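Local coordinates for aldehyde Dehydrogenase (Burkholderia cenocepacia, PDB 4O6R), which probably oxidises aldehydes to carboxylic acids with NAD(P)+ as cofactor, and is seen here with adenosine monophosphate bound, at residues N140-A145 and A479-V484; R118-M123 and F470-D475; R74-L79 and V199-G204; P111-C116 and F162-M167; L13-R18 and D51-A56. All blocks are in the same frame, centred on the assembly; numbering follows the deposited sequence.

Interaction 1: N140-A145 and A479-V484; sequences NYVQRA and ARSVWV
The carbonyl oxygen of Val482 is gripped by two donors. The backbone N of Tyr141 lies almost on its C=O axis, though the N-H is bent away from a straight line. The amide ND2 of Asn140 reaches it at 3.0 Å from above the carbonyl plane. Strands 138-153 and 477-485 run antiparallel here, in the arm that carries subunit contacts in the aldehyde dehydrogenase fold. Tyr141 with Val482 and Gln143 with Arg480 are hydrogen-bonded pairs. Asn140 with Trp483, Val142 with Ser481 and Arg144 with Ala479 are non-hydrogen-bonded pairs between and beside them. Val482 N completes its pair with a nearly straight bond of 2.8 Å to Tyr141 O.

The CG of Asn140 is anti to the backbone N (chi1 179°), which lays the amide over the Trp483 indole. The two planes lie 14° apart, with Asn140 CG 3.7 Å from Trp483 CE2. Asn140 ND2 also gives a straight bond of 3.0 Å to Ser481 OG. Both bonds lie near the amide plane, so the group is held flat against the ring. Asn140 OD1 is hydrogen-bonded to Ser454 OG of a second subunit. That subunit also adds a parallel strand beside residues 481-484, which extends the sheet from one subunit into the next.

On the face of Tyr141, Gln143, Arg480 and Val482, the tyrosine CG sits between the backbone N and the carbonyl carbon (chi1 61°). This lays one face of the ring against Val482 CB, a CH-pi contact. Tyr141 OH is hydrogen-bonded to His431 ND1 of the second subunit. At the far end, Ala145 CB touches Arg480 CG at 3.6 Å.

Interaction 2: R118-M123 and F470-D475; sequences RYFGGM and FEAMHD
The two helical segments cross at -63°, with axes 11.5 Å apart at the closest. Such a wide gap is bridged by long side chains. The contact is a Met-aromatic cluster between the C-terminal end of helix 102-123 and the short helix 469-475 of the aldehyde dehydrogenase fold. No hydrogen bond joins the segments.

Met123 carries one half. Its CG is anti to the backbone N (chi1 178°), and the chain then bends at chi2 and chi3. The bends set the CE methyl squarely over the centre of the Phe470 ring, 3.5 Å from its centroid and 6° off the normal. This is a CH-pi contact. Met123 SD lies obliquely to the same ring, 3.6 Å from Phe470 CE1.

Met473 carries the other half. It reaches toward Met123 from the other helix, CG against CG. Its sulfur lies at the edge of the Phe120 ring, with SD 3.9 Å from Phe120 CE1. Phe120 CZ also approaches Ala472 CB. One face of the Phe120 ring is covered by Tyr119 CD2 of its own helix.

Pro169 of helix 159-172 packs on both Phe120 and Ala472. Lys126 of the fourth subunit makes a cation-pi contact with the Tyr119 ring. The packing is tightest between the methionines, where Met123 CG and Met473 CG are only 3.5 Å apart.

Interaction 3: R74-L79 and V199-G204; sequences RLLLRL and VGFPAG
Leu75 sets out from helix 69-85 toward the loop 199-204. Its CB lies over one face of the Phe201 ring, offset toward the rim, 3.7 Å from Phe201 CZ. The contact is a CH-pi one. Leu75 CG is anti to the carbonyl carbon (chi1 -74°), and the chain forks from there. The CD2 branch runs to the loop backbone, with Leu75 CD2 3.4 Å from Val199 O and 3.6 Å from Gly200 C. The CD1 branch is looser and reaches Pro202 CD at 4.3 Å. Trp64 of helix 47-66 packs on both Leu75 and Pro202.

The backbone that receives Leu75 is the C-terminal end of helix 187-199, closed by a Schellman motif. Gly200 is the first residue to leave the helix, with a positive phi of 116°. The chain then runs on toward strand 206-208 of the sheet.

Val199 stands over the next turn of helix 69-85. Its CB meets Arg78 CB at 3.9 Å. Its CG2 faces the backbone of Leu75 and Leu79, and also lies at the edge of the Phe201 ring. Arg78 stretches out past the loop, its CD beside Val199 O.

Phe201 pushes its ring tip in beside helix 69-85. Leu76 CD2 approaches the ring edge at Phe201 CZ, the two side chains crossing at about a right angle. Met196 of the preceding helix and Leu171 of helix 159-172 also touch the Phe201 side chain, while Phe117 of helix 102-123 packs on Leu76 and Leu79.

Interaction 4: P111-C116 and F162-M167; sequences PRTAAC and FTSWKM. With NO3 (nitrate ion), chain F.
Helices 102-123 and 159-172 run nearly parallel here, their axes 19° apart and 8.2 Å from each other, the CA atoms of Thr113 and Ser164 being the nearest pair. Small side chains permit this spacing in the aldehyde dehydrogenase fold. Ser164 enters between Thr113 and Cys116. Its CB lies 3.4 Å from Thr113 O, and its OG 3.3 Å from Cys116 CB. The OG sits between the backbone N and the carbonyl carbon (chi1 71°), and is hydrogen-bonded to Met161 O of its own helix. Thr113 CG2 packs on Ser164 CB and beside Thr163 OG1.

Cys116 SG is anti to its backbone N (chi1 -173°). It approaches the Trp165 indole obliquely, 3.9 Å from Trp165 CD1, as a sulfur-aromatic contact. A water joins the helices nearby. It donates to Arg112 O at 3.0 Å and accepts from Trp165 NE1 at 3.2 Å.

Arg112 ends apart from this core. Arg112 NH1 and NH2 both donate a hydrogen bond to O2 of a nitrate, in the guanidinium plane, each at 2.9 Å. Lys448 also holds this ion, which probably comes from the crystallisation liquor. Two basic side chains gripping one nitrate suggest a locally positive surface that would attract anions.

Interaction 5: L13-R18 and D51-A56; sequences LFIDGR and DLAVDA
Asp16 and Ala56 make the closest touch, with Asp16 CB 3.6 Å from Ala56 CB. The aspartate CG is anti to the backbone N (chi1 -151°), so the carboxylate also runs alongside the alanine methyl. One water links the same two residues. It donates to Asp16 OD1 at 2.6 Å and to the backbone Ala56 O at 2.9 Å.

Ile15 fills the rest of the contact. Its CG2 branch is anti to the backbone N and lies 3.9 Å from Leu52 O. The same methyl reaches Leu52 CB and, more loosely, Ala56 CB. The CG1 branch comes 4.3 Å from Ala53 CB. The small alanines let the strand sit against helix 47-66, with the axes 8.8 Å apart.

Ile15 and Asp16 are set by a beta hairpin. Strands 13-15 and 18-20 are joined by a type I' turn from Ile15 to Arg18. The backbone bonds Ile15 N to Arg18 O and Arg18 N to Ile15 O close it. Asp16 and Gly17, at the two middle positions, both have positive phi.

Further out, Asp16 OD2 makes a salt bridge with Arg59, one turn along the same helix as Ala56. Asn207 OD1 accepts from Asp16 N, the side chains of Ala53 and Ala56 also pack on Asn207, and Phe14 bonds through its backbone to Ile208, so the hairpin lies beside strand 206-208. Val178 of strand 176-180, two residues before the AMP-binding Lys180, packs on Ala53.

In the fold
Following the chain from the N terminus, interaction 5 closes first, a short loop that sets the 13-18 hairpin on helix 47-66. Helix 69-85 then opens interaction 3, which closes at loop 199-204. Interaction 4 is nested inside that loop and joins helices 102-123 and 159-172. Helix 102-123 goes straight on into interaction 2, which waits for helix 469-475. Strand 138-153 opens interaction 1, closed by strand 477-485. Interactions 1 and 2 cross each other, and both cross interactions 3 and 4. The last helix is thus tied to helix 102-123, and the last strand to strand 138-153. Loop 199-204 also touches interaction 5, through Ala203 and Gly204.

Interaction 1: N140-A145 and A479-V484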
# COMPACT_ATOMS: atom_id res chain seq x y z
N ASN A 140 -13.20 -8.65 8.34
CA ASN A 140 -11.89 -8.78 8.98
C ASN A 140 -11.07 -7.54 8.76
O ASN A 140 -10.61 -7.30 7.66
CB ASN A 140 -11.18 -10.05 8.44
CG ASN A 140 -9.80 -10.28 9.01
OD1 ASN A 140 -8.95 -10.89 8.35
ND2 ASN A 140 -9.55 -9.83 10.24
N TYR A 141 -10.95 -6.71 9.80
CA TYR A 141 -10.11 -5.52 9.72
C TYR A 141 -8.87 -5.71 10.58
O TYR A 141 -8.91 -6.38 11.63
CB TYR A 141 -10.87 -4.27 10.13
CG TYR A 141 -11.42 -4.18 11.56
CD1 TYR A 141 -12.68 -4.70 11.91
CD2 TYR A 141 -10.70 -3.54 12.55
CE1 TYR A 141 -13.19 -4.57 13.22
CE2 TYR A 141 -11.19 -3.41 13.85
CZ TYR A 141 -12.44 -3.91 14.17
OH TYR A 141 -12.89 -3.74 15.45
N VAL A 142 -7.78 -5.12 10.12
CA VAL A 142 -6.50 -5.22 10.80
C VAL A 142 -5.99 -3.81 11.08
O VAL A 142 -5.89 -3.00 10.16
CB VAL A 142 -5.48 -5.96 9.94
CG1 VAL A 142 -4.14 -6.08 10.66
CG2 VAL A 142 -6.02 -7.33 9.54
N GLN A 143 -5.72 -3.54 12.35
CA GLN A 143 -5.12 -2.27 12.75
C GLN A 143 -3.61 -2.42 12.88
O GLN A 143 -3.12 -3.48 13.22
CB GLN A 143 -5.65 -1.87 14.11
CG GLN A 143 -7.16 -1.78 14.19
CD GLN A 143 -7.60 -0.39 14.07
OE1 GLN A 143 -6.98 0.42 13.37
NE2 GLN A 143 -8.66 -0.05 14.78
N ARG A 144 -2.88 -1.31 12.68
CA ARG A 144 -1.48 -1.22 13.07
C ARG A 144 -1.40 -0.54 14.43
O ARG A 144 -1.38 0.70 14.52
CB ARG A 144 -0.69 -0.45 12.02
CG ARG A 144 -0.74 -1.09 10.63
CD ARG A 144 -0.22 -2.54 10.57
NE ARG A 144 1.13 -2.69 11.17
CZ ARG A 144 1.82 -3.82 11.20
NH1 ARG A 144 1.33 -4.93 10.64
NH2 ARG A 144 3.02 -3.87 11.78
N ALA A 145 -1.35 -1.33 15.49
CA ALA A 145 -1.34 -0.76 16.86
C ALA A 145 0.11 -0.56 17.31
O ALA A 145 0.99 -1.26 16.86
CB ALA A 145 -2.06 -1.69 17.81
N ALA A 479 0.37 -5.98 14.05
CA ALA A 479 -0.92 -6.23 13.43
C ALA A 479 -1.92 -6.74 14.50
O ALA A 479 -1.62 -7.68 15.28
CB ALA A 479 -0.79 -7.25 12.31
N ARG A 480 -3.10 -6.12 14.52
CA ARG A 480 -4.21 -6.53 15.40
C ARG A 480 -5.38 -6.87 14.51
O ARG A 480 -6.02 -5.98 13.93
CB ARG A 480 -4.61 -5.40 16.35
CG ARG A 480 -3.61 -4.97 17.41
CD ARG A 480 -3.28 -6.14 18.29
NE ARG A 480 -2.72 -5.83 19.59
CZ ARG A 480 -3.40 -5.71 20.74
NH1 ARG A 480 -4.72 -5.74 20.80
NH2 ARG A 480 -2.72 -5.53 21.85
N SER A 481 -5.64 -8.16 14.33
CA SER A 481 -6.64 -8.64 13.40
C SER A 481 -7.96 -8.89 14.14
O SER A 481 -7.97 -9.60 15.15
CB SER A 481 -6.16 -9.93 12.75
OG SER A 481 -7.15 -10.49 11.91
N VAL A 482 -9.04 -8.27 13.69
CA VAL A 482 -10.34 -8.40 14.34
C VAL A 482 -11.30 -8.99 13.30
O VAL A 482 -11.38 -8.50 12.16
CB VAL A 482 -10.91 -7.07 14.85
CG1 VAL A 482 -12.30 -7.27 15.45
CG2 VAL A 482 -9.99 -6.44 15.91
N TRP A 483 -12.00 -10.03 13.71
CA TRP A 483 -12.99 -10.71 12.85
C TRP A 483 -14.36 -10.51 13.41
O TRP A 483 -14.59 -10.81 14.61
CB TRP A 483 -12.76 -12.22 12.82
CG TRP A 483 -11.56 -12.69 12.10
CD1 TRP A 483 -10.26 -12.59 12.52
CD2 TRP A 483 -11.52 -13.41 10.86
NE1 TRP A 483 -9.42 -13.20 11.61
CE2 TRP A 483 -10.16 -13.67 10.57
CE3 TRP A 483 -12.50 -13.80 9.94
CZ2 TRP A 483 -9.75 -14.35 9.42
CZ3 TRP A 483 -12.10 -14.48 8.78
CH2 TRP A 483 -10.71 -14.74 8.53
N VAL A 484 -15.29 -10.03 12.58
CA VAL A 484 -16.72 -10.02 12.96
C VAL A 484 -17.51 -11.02 12.12
O VAL A 484 -17.62 -10.88 10.91
CB VAL A 484 -17.37 -8.66 12.76
CG1 VAL A 484 -18.78 -8.66 13.34
CG2 VAL A 484 -16.51 -7.56 13.41

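Interaction 2: R118-M123 and F470-D475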
# COMPACT_ATOMS: atom_id res chain seq x y z
N ARG A 118 9.93 16.26 11.35
CA ARG A 118 8.83 16.82 10.56
C ARG A 118 8.19 15.73 9.70
O ARG A 118 6.98 15.63 9.66
CB ARG A 118 9.26 18.01 9.73
CG ARG A 118 8.14 18.58 8.88
CD ARG A 118 8.54 19.90 8.26
NE ARG A 118 8.82 20.91 9.28
CZ ARG A 118 10.01 21.46 9.52
NH1 ARG A 118 11.08 21.12 8.81
NH2 ARG A 118 10.12 22.41 10.47
N TYR A 119 9.02 14.91 9.04
CA TYR A 119 8.50 13.79 8.24
C TYR A 119 7.56 12.93 9.09
O TYR A 119 6.44 12.64 8.69
CB TYR A 119 9.64 12.94 7.68
CG TYR A 119 9.18 11.77 6.86
CD1 TYR A 119 8.97 11.90 5.49
CD2 TYR A 119 8.94 10.53 7.44
CE1 TYR A 119 8.58 10.84 4.71
CE2 TYR A 119 8.55 9.44 6.65
CZ TYR A 119 8.36 9.60 5.29
OH TYR A 119 7.95 8.54 4.49
N PHE A 120 8.03 12.50 10.26
CA PHE A 120 7.24 11.66 11.13
C PHE A 120 6.03 12.31 11.75
O PHE A 120 5.02 11.65 11.96
CB PHE A 120 8.11 10.88 12.15
CG PHE A 120 8.82 9.77 11.49
CD1 PHE A 120 8.12 8.66 11.11
CD2 PHE A 120 10.12 9.93 11.03
CE1 PHE A 120 8.70 7.67 10.38
CE2 PHE A 120 10.73 8.91 10.33
CZ PHE A 120 10.02 7.78 10.00
N GLY A 121 6.10 13.62 12.00
CA GLY A 121 4.92 14.34 12.42
C GLY A 121 3.83 14.28 11.37
O GLY A 121 2.67 14.14 11.70
N GLY A 122 4.22 14.33 10.10
CA GLY A 122 3.25 14.21 9.00
C GLY A 122 2.86 12.75 8.76
O GLY A 122 1.78 12.49 8.29
N MET A 123 3.74 11.82 9.10
CA MET A 123 3.45 10.39 8.95
C MET A 123 2.43 9.84 9.93
O MET A 123 1.79 8.82 9.65
CB MET A 123 4.73 9.60 9.13
CG MET A 123 4.61 8.08 9.05
SD MET A 123 4.01 7.52 7.45
CE MET A 123 5.52 7.20 6.56
N PHE A 470 7.71 4.34 5.77
CA PHE A 470 6.69 3.38 6.17
C PHE A 470 7.30 2.13 6.79
O PHE A 470 6.69 1.48 7.61
CB PHE A 470 5.82 3.00 4.98
CG PHE A 470 4.91 4.11 4.54
CD1 PHE A 470 3.73 4.37 5.21
CD2 PHE A 470 5.26 4.94 3.48
CE1 PHE A 470 2.89 5.39 4.81
CE2 PHE A 470 4.42 5.94 3.06
CZ PHE A 470 3.24 6.17 3.73
N GLU A 471 8.50 1.79 6.38
CA GLU A 471 9.19 0.64 6.92
C GLU A 471 9.40 0.77 8.44
O GLU A 471 9.15 -0.19 9.18
CB GLU A 471 10.50 0.42 6.20
CG GLU A 471 10.31 0.00 4.74
CD GLU A 471 10.15 1.17 3.76
OE1 GLU A 471 10.03 2.36 4.16
OE2 GLU A 471 10.18 0.90 2.54
N ALA A 472 9.85 1.94 8.89
CA ALA A 472 10.03 2.19 10.33
C ALA A 472 8.68 2.13 11.03
O ALA A 472 8.57 1.58 12.11
CB ALA A 472 10.68 3.54 10.56
N MET A 473 7.65 2.71 10.42
CA MET A 473 6.30 2.65 11.03
C MET A 473 5.82 1.23 11.19
O MET A 473 5.22 0.88 12.22
CB MET A 473 5.28 3.42 10.21
CG MET A 473 5.55 4.90 10.13
SD MET A 473 5.61 5.72 11.72
CE MET A 473 3.89 5.68 12.22
N HIS A 474 6.07 0.39 10.19
CA HIS A 474 5.71 -1.03 10.30
C HIS A 474 6.42 -1.72 11.49
O HIS A 474 5.80 -2.46 12.26
CB HIS A 474 6.03 -1.74 8.97
CG HIS A 474 5.54 -3.16 8.91
ND1 HIS A 474 4.28 -3.49 8.46
CD2 HIS A 474 6.15 -4.32 9.23
CE1 HIS A 474 4.15 -4.81 8.49
NE2 HIS A 474 5.26 -5.33 8.96
N ASP A 475 7.72 -1.47 11.62
CA ASP A 475 8.56 -2.09 12.65
C ASP A 475 8.24 -1.51 14.06
O ASP A 475 8.72 -2.06 15.05
CB ASP A 475 10.06 -1.83 12.39
CG ASP A 475 10.62 -2.55 11.18
OD1 ASP A 475 9.98 -3.50 10.64
OD2 ASP A 475 11.78 -2.18 10.82

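Interaction 3: R74-L79 and V199-G204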
# COMPACT_ATOMS: atom_id res chain seq x y z
N ARG A 74 1.01 16.42 15.36
CA ARG A 74 1.14 17.88 15.60
C ARG A 74 2.29 18.19 16.57
O ARG A 74 3.05 19.17 16.39
CB ARG A 74 -0.20 18.44 16.10
CG ARG A 74 -0.21 19.94 16.39
CD ARG A 74 -0.08 20.73 15.10
NE ARG A 74 -0.49 22.14 15.22
CZ ARG A 74 -1.76 22.54 15.42
NH1 ARG A 74 -2.75 21.65 15.53
NH2 ARG A 74 -2.03 23.83 15.51
N LEU A 75 2.46 17.34 17.58
CA LEU A 75 3.53 17.53 18.54
C LEU A 75 4.91 17.38 17.88
O LEU A 75 5.82 18.17 18.15
CB LEU A 75 3.38 16.60 19.73
CG LEU A 75 2.29 16.95 20.73
CD1 LEU A 75 1.98 15.70 21.56
CD2 LEU A 75 2.75 18.11 21.61
N LEU A 76 5.07 16.37 17.04
CA LEU A 76 6.29 16.18 16.30
C LEU A 76 6.54 17.36 15.33
O LEU A 76 7.68 17.79 15.15
CB LEU A 76 6.27 14.83 15.55
CG LEU A 76 6.27 13.58 16.45
CD1 LEU A 76 5.79 12.34 15.69
CD2 LEU A 76 7.65 13.33 16.99
N LEU A 77 5.48 17.85 14.69
CA LEU A 77 5.60 19.01 13.82
C LEU A 77 6.11 20.23 14.60
O LEU A 77 7.00 20.96 14.13
CB LEU A 77 4.28 19.35 13.13
CG LEU A 77 3.78 18.32 12.12
CD1 LEU A 77 2.43 18.78 11.55
CD2 LEU A 77 4.77 18.13 10.98
N ARG A 78 5.50 20.49 15.75
CA ARG A 78 5.97 21.57 16.61
C ARG A 78 7.42 21.39 17.05
O ARG A 78 8.14 22.37 17.16
CB ARG A 78 5.14 21.69 17.89
CG ARG A 78 3.82 22.41 17.74
CD ARG A 78 3.09 22.38 19.08
NE ARG A 78 1.68 22.57 18.89
CZ ARG A 78 1.11 23.73 18.59
NH1 ARG A 78 1.84 24.83 18.45
NH2 ARG A 78 -0.21 23.79 18.43
N LEU A 79 7.80 20.15 17.38
CA LEU A 79 9.18 19.86 17.78
C LEU A 79 10.17 20.25 16.67
O LEU A 79 11.21 20.89 16.94
CB LEU A 79 9.38 18.41 18.13
CG LEU A 79 10.80 18.03 18.58
CD1 LEU A 79 11.24 18.79 19.81
CD2 LEU A 79 10.85 16.53 18.83
N VAL A 199 7.12 21.91 23.92
CA VAL A 199 6.06 21.91 22.90
C VAL A 199 4.81 21.14 23.33
O VAL A 199 3.81 21.22 22.63
CB VAL A 199 6.55 21.45 21.50
CG1 VAL A 199 7.69 22.33 21.02
CG2 VAL A 199 6.96 19.98 21.48
N GLY A 200 4.86 20.41 24.45
CA GLY A 200 3.69 19.80 25.04
C GLY A 200 3.67 18.28 25.07
O GLY A 200 2.62 17.69 25.31
N PHE A 201 4.80 17.61 24.87
CA PHE A 201 4.77 16.14 25.02
C PHE A 201 4.40 15.79 26.46
O PHE A 201 4.97 16.35 27.42
CB PHE A 201 6.10 15.50 24.66
CG PHE A 201 6.30 15.32 23.19
CD1 PHE A 201 6.68 16.39 22.39
CD2 PHE A 201 6.12 14.09 22.59
CE1 PHE A 201 6.89 16.24 21.04
CE2 PHE A 201 6.31 13.93 21.21
CZ PHE A 201 6.70 15.01 20.43
N PRO A 202 3.40 14.91 26.65
CA PRO A 202 3.01 14.57 28.01
C PRO A 202 4.12 13.88 28.83
O PRO A 202 5.01 13.22 28.28
CB PRO A 202 1.81 13.62 27.84
CG PRO A 202 1.26 13.96 26.50
CD PRO A 202 2.42 14.41 25.65
N ALA A 203 4.09 14.10 30.13
CA ALA A 203 5.02 13.47 31.02
C ALA A 203 4.97 11.96 30.85
O ALA A 203 3.91 11.33 30.84
CB ALA A 203 4.69 13.84 32.46
N GLY A 204 6.15 11.38 30.74
CA GLY A 204 6.33 9.94 30.65
C GLY A 204 6.41 9.42 29.25
O GLY A 204 6.79 8.27 29.04

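Interaction 4: P111-C116 and F162-M167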
# COMPACT_ATOMS: atom_id res chain seq x y z
N PRO A 111 19.51 20.43 10.67
CA PRO A 111 18.49 20.30 9.62
C PRO A 111 17.99 18.86 9.42
O PRO A 111 16.80 18.67 9.23
CB PRO A 111 19.22 20.78 8.36
CG PRO A 111 20.26 21.72 8.87
CD PRO A 111 20.71 21.12 10.17
N ARG A 112 18.87 17.88 9.48
CA ARG A 112 18.45 16.48 9.26
C ARG A 112 17.55 16.03 10.39
O ARG A 112 16.59 15.31 10.17
CB ARG A 112 19.64 15.54 9.12
CG ARG A 112 20.31 15.50 7.73
CD ARG A 112 21.73 14.98 7.90
NE ARG A 112 22.26 14.22 6.79
CZ ARG A 112 23.35 13.46 6.82
NH1 ARG A 112 24.06 13.31 7.94
NH2 ARG A 112 23.75 12.83 5.72
N THR A 113 17.86 16.46 11.61
CA THR A 113 17.06 16.14 12.78
C THR A 113 15.69 16.76 12.67
O THR A 113 14.70 16.08 12.82
CB THR A 113 17.77 16.61 14.08
OG1 THR A 113 19.09 16.06 14.12
CG2 THR A 113 17.03 16.15 15.30
N ALA A 114 15.63 18.05 12.37
CA ALA A 114 14.35 18.72 12.15
C ALA A 114 13.51 18.05 11.03
O ALA A 114 12.32 17.80 11.18
CB ALA A 114 14.56 20.19 11.87
N ALA A 115 14.16 17.76 9.91
CA ALA A 115 13.49 17.16 8.76
C ALA A 115 12.89 15.81 9.10
O ALA A 115 11.79 15.49 8.66
CB ALA A 115 14.47 17.01 7.61
N CYS A 116 13.60 15.02 9.89
CA CYS A 116 13.12 13.69 10.25
C CYS A 116 11.94 13.77 11.21
O CYS A 116 10.96 13.08 11.02
CB CYS A 116 14.24 12.85 10.83
SG CYS A 116 13.78 11.11 11.11
N PHE A 162 20.22 11.07 15.67
CA PHE A 162 19.63 9.81 16.14
C PHE A 162 18.40 10.01 16.99
O PHE A 162 17.55 9.13 17.00
CB PHE A 162 20.64 8.95 16.92
CG PHE A 162 21.69 8.32 16.06
CD1 PHE A 162 21.42 7.92 14.78
CD2 PHE A 162 22.95 8.11 16.57
CE1 PHE A 162 22.41 7.36 14.00
CE2 PHE A 162 23.92 7.52 15.81
CZ PHE A 162 23.66 7.13 14.53
N THR A 163 18.29 11.14 17.70
CA THR A 163 17.04 11.41 18.44
C THR A 163 15.85 11.34 17.52
O THR A 163 14.81 10.76 17.86
CB THR A 163 17.01 12.76 19.21
OG1 THR A 163 17.01 13.88 18.32
CG2 THR A 163 18.19 12.87 20.17
N SER A 164 15.99 11.94 16.35
CA SER A 164 14.92 11.98 15.36
C SER A 164 14.74 10.63 14.66
O SER A 164 13.61 10.17 14.49
CB SER A 164 15.15 13.08 14.34
OG SER A 164 16.23 12.79 13.45
N TRP A 165 15.82 9.97 14.28
CA TRP A 165 15.68 8.68 13.58
C TRP A 165 14.97 7.62 14.43
O TRP A 165 14.17 6.83 13.94
CB TRP A 165 17.04 8.14 13.18
CG TRP A 165 17.72 8.87 12.08
CD1 TRP A 165 17.48 10.14 11.62
CD2 TRP A 165 18.80 8.37 11.30
NE1 TRP A 165 18.35 10.45 10.59
CE2 TRP A 165 19.17 9.38 10.38
CE3 TRP A 165 19.46 7.13 11.25
CZ2 TRP A 165 20.17 9.18 9.41
CZ3 TRP A 165 20.49 6.94 10.30
CH2 TRP A 165 20.82 7.96 9.40
N LYS A 166 15.30 7.61 15.72
CA LYS A 166 14.71 6.71 16.69
C LYS A 166 13.31 7.10 17.14
O LYS A 166 12.35 6.32 17.05
CB LYS A 166 15.59 6.67 17.91
CG LYS A 166 16.92 6.04 17.68
CD LYS A 166 16.78 4.57 17.47
CE LYS A 166 17.62 4.16 16.30
NZ LYS A 166 17.33 2.76 15.91
N MET A 167 13.20 8.32 17.65
CA MET A 167 11.98 8.72 18.31
C MET A 167 10.89 9.15 17.36
O MET A 167 9.72 9.02 17.70
CB MET A 167 12.25 9.81 19.36
CG MET A 167 13.15 9.29 20.47
SD MET A 167 13.09 10.31 21.96
CE MET A 167 14.21 11.64 21.50
N NO3 F . 25.70 10.23 7.40
O1 NO3 F . 24.56 9.94 7.75
O2 NO3 F . 26.01 11.49 6.90
O3 NO3 F . 26.74 9.31 7.50
O HOH W 1 17.15 12.73 8.69

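Interaction 5: L13-R18 and D51-A56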
# COMPACT_ATOMS: atom_id res chain seq x y z
N LEU A 13 18.97 13.20 34.21
CA LEU A 13 18.05 12.27 33.58
C LEU A 13 16.74 12.97 33.37
O LEU A 13 16.40 13.93 34.10
CB LEU A 13 17.81 11.03 34.44
CG LEU A 13 18.98 10.32 35.11
CD1 LEU A 13 18.55 9.04 35.80
CD2 LEU A 13 20.11 10.06 34.15
N PHE A 14 15.98 12.55 32.37
CA PHE A 14 14.65 13.11 32.16
C PHE A 14 13.69 11.97 32.27
O PHE A 14 13.70 11.05 31.43
CB PHE A 14 14.51 13.80 30.82
CG PHE A 14 13.24 14.60 30.69
CD1 PHE A 14 12.08 14.02 30.19
CD2 PHE A 14 13.19 15.94 31.07
CE1 PHE A 14 10.92 14.75 30.05
CE2 PHE A 14 12.03 16.68 30.93
CZ PHE A 14 10.89 16.09 30.42
N ILE A 15 12.87 12.01 33.32
CA ILE A 15 11.99 10.90 33.65
C ILE A 15 10.66 11.48 34.08
O ILE A 15 10.58 12.37 34.94
CB ILE A 15 12.57 10.03 34.76
CG1 ILE A 15 13.82 9.35 34.28
CG2 ILE A 15 11.58 8.99 35.26
CD1 ILE A 15 14.47 8.49 35.31
N ASP A 16 9.60 10.96 33.47
CA ASP A 16 8.25 11.34 33.80
C ASP A 16 8.10 12.86 33.79
O ASP A 16 7.50 13.44 34.68
CB ASP A 16 7.84 10.75 35.16
CG ASP A 16 6.35 10.50 35.27
OD1 ASP A 16 5.62 10.59 34.26
OD2 ASP A 16 5.90 10.17 36.38
N GLY A 17 8.63 13.50 32.75
CA GLY A 17 8.38 14.92 32.52
C GLY A 17 9.25 15.86 33.31
O GLY A 17 9.09 17.06 33.18
N ARG A 18 10.22 15.33 34.06
CA ARG A 18 11.03 16.13 34.96
C ARG A 18 12.52 15.76 34.81
O ARG A 18 12.86 14.59 34.58
CB ARG A 18 10.54 15.92 36.43
N ASP A 51 14.30 1.45 35.50
CA ASP A 51 13.00 1.02 36.03
C ASP A 51 12.01 2.18 36.19
O ASP A 51 10.87 2.07 35.78
CB ASP A 51 13.16 0.26 37.35
CG ASP A 51 13.83 -1.10 37.17
OD1 ASP A 51 13.96 -1.53 36.01
OD2 ASP A 51 14.25 -1.73 38.17
N LEU A 52 12.46 3.29 36.75
CA LEU A 52 11.62 4.47 36.90
C LEU A 52 11.16 4.99 35.54
O LEU A 52 10.02 5.38 35.39
CB LEU A 52 12.36 5.57 37.66
CG LEU A 52 12.62 5.27 39.14
CD1 LEU A 52 13.50 6.34 39.74
CD2 LEU A 52 11.32 5.19 39.93
N ALA A 53 12.05 4.98 34.55
CA ALA A 53 11.73 5.45 33.21
C ALA A 53 10.72 4.57 32.52
O ALA A 53 9.80 5.07 31.90
CB ALA A 53 13.00 5.57 32.38
N VAL A 54 10.90 3.25 32.62
CA VAL A 54 9.95 2.32 32.03
C VAL A 54 8.60 2.42 32.76
O VAL A 54 7.57 2.43 32.12
CB VAL A 54 10.48 0.87 32.01
CG1 VAL A 54 9.41 -0.10 31.54
CG2 VAL A 54 11.71 0.76 31.12
N ASP A 55 8.61 2.53 34.07
CA ASP A 55 7.35 2.77 34.81
C ASP A 55 6.60 4.01 34.29
O ASP A 55 5.39 3.98 34.06
CB ASP A 55 7.63 2.92 36.31
CG ASP A 55 7.99 1.60 36.98
OD1 ASP A 55 7.98 0.55 36.29
OD2 ASP A 55 8.26 1.61 38.20
N ALA A 56 7.32 5.10 34.12
CA ALA A 56 6.71 6.35 33.61
C ALA A 56 6.13 6.17 32.21
O ALA A 56 5.00 6.59 31.94
CB ALA A 56 7.73 7.47 33.62
O HOH W 2 3.92 8.68 33.64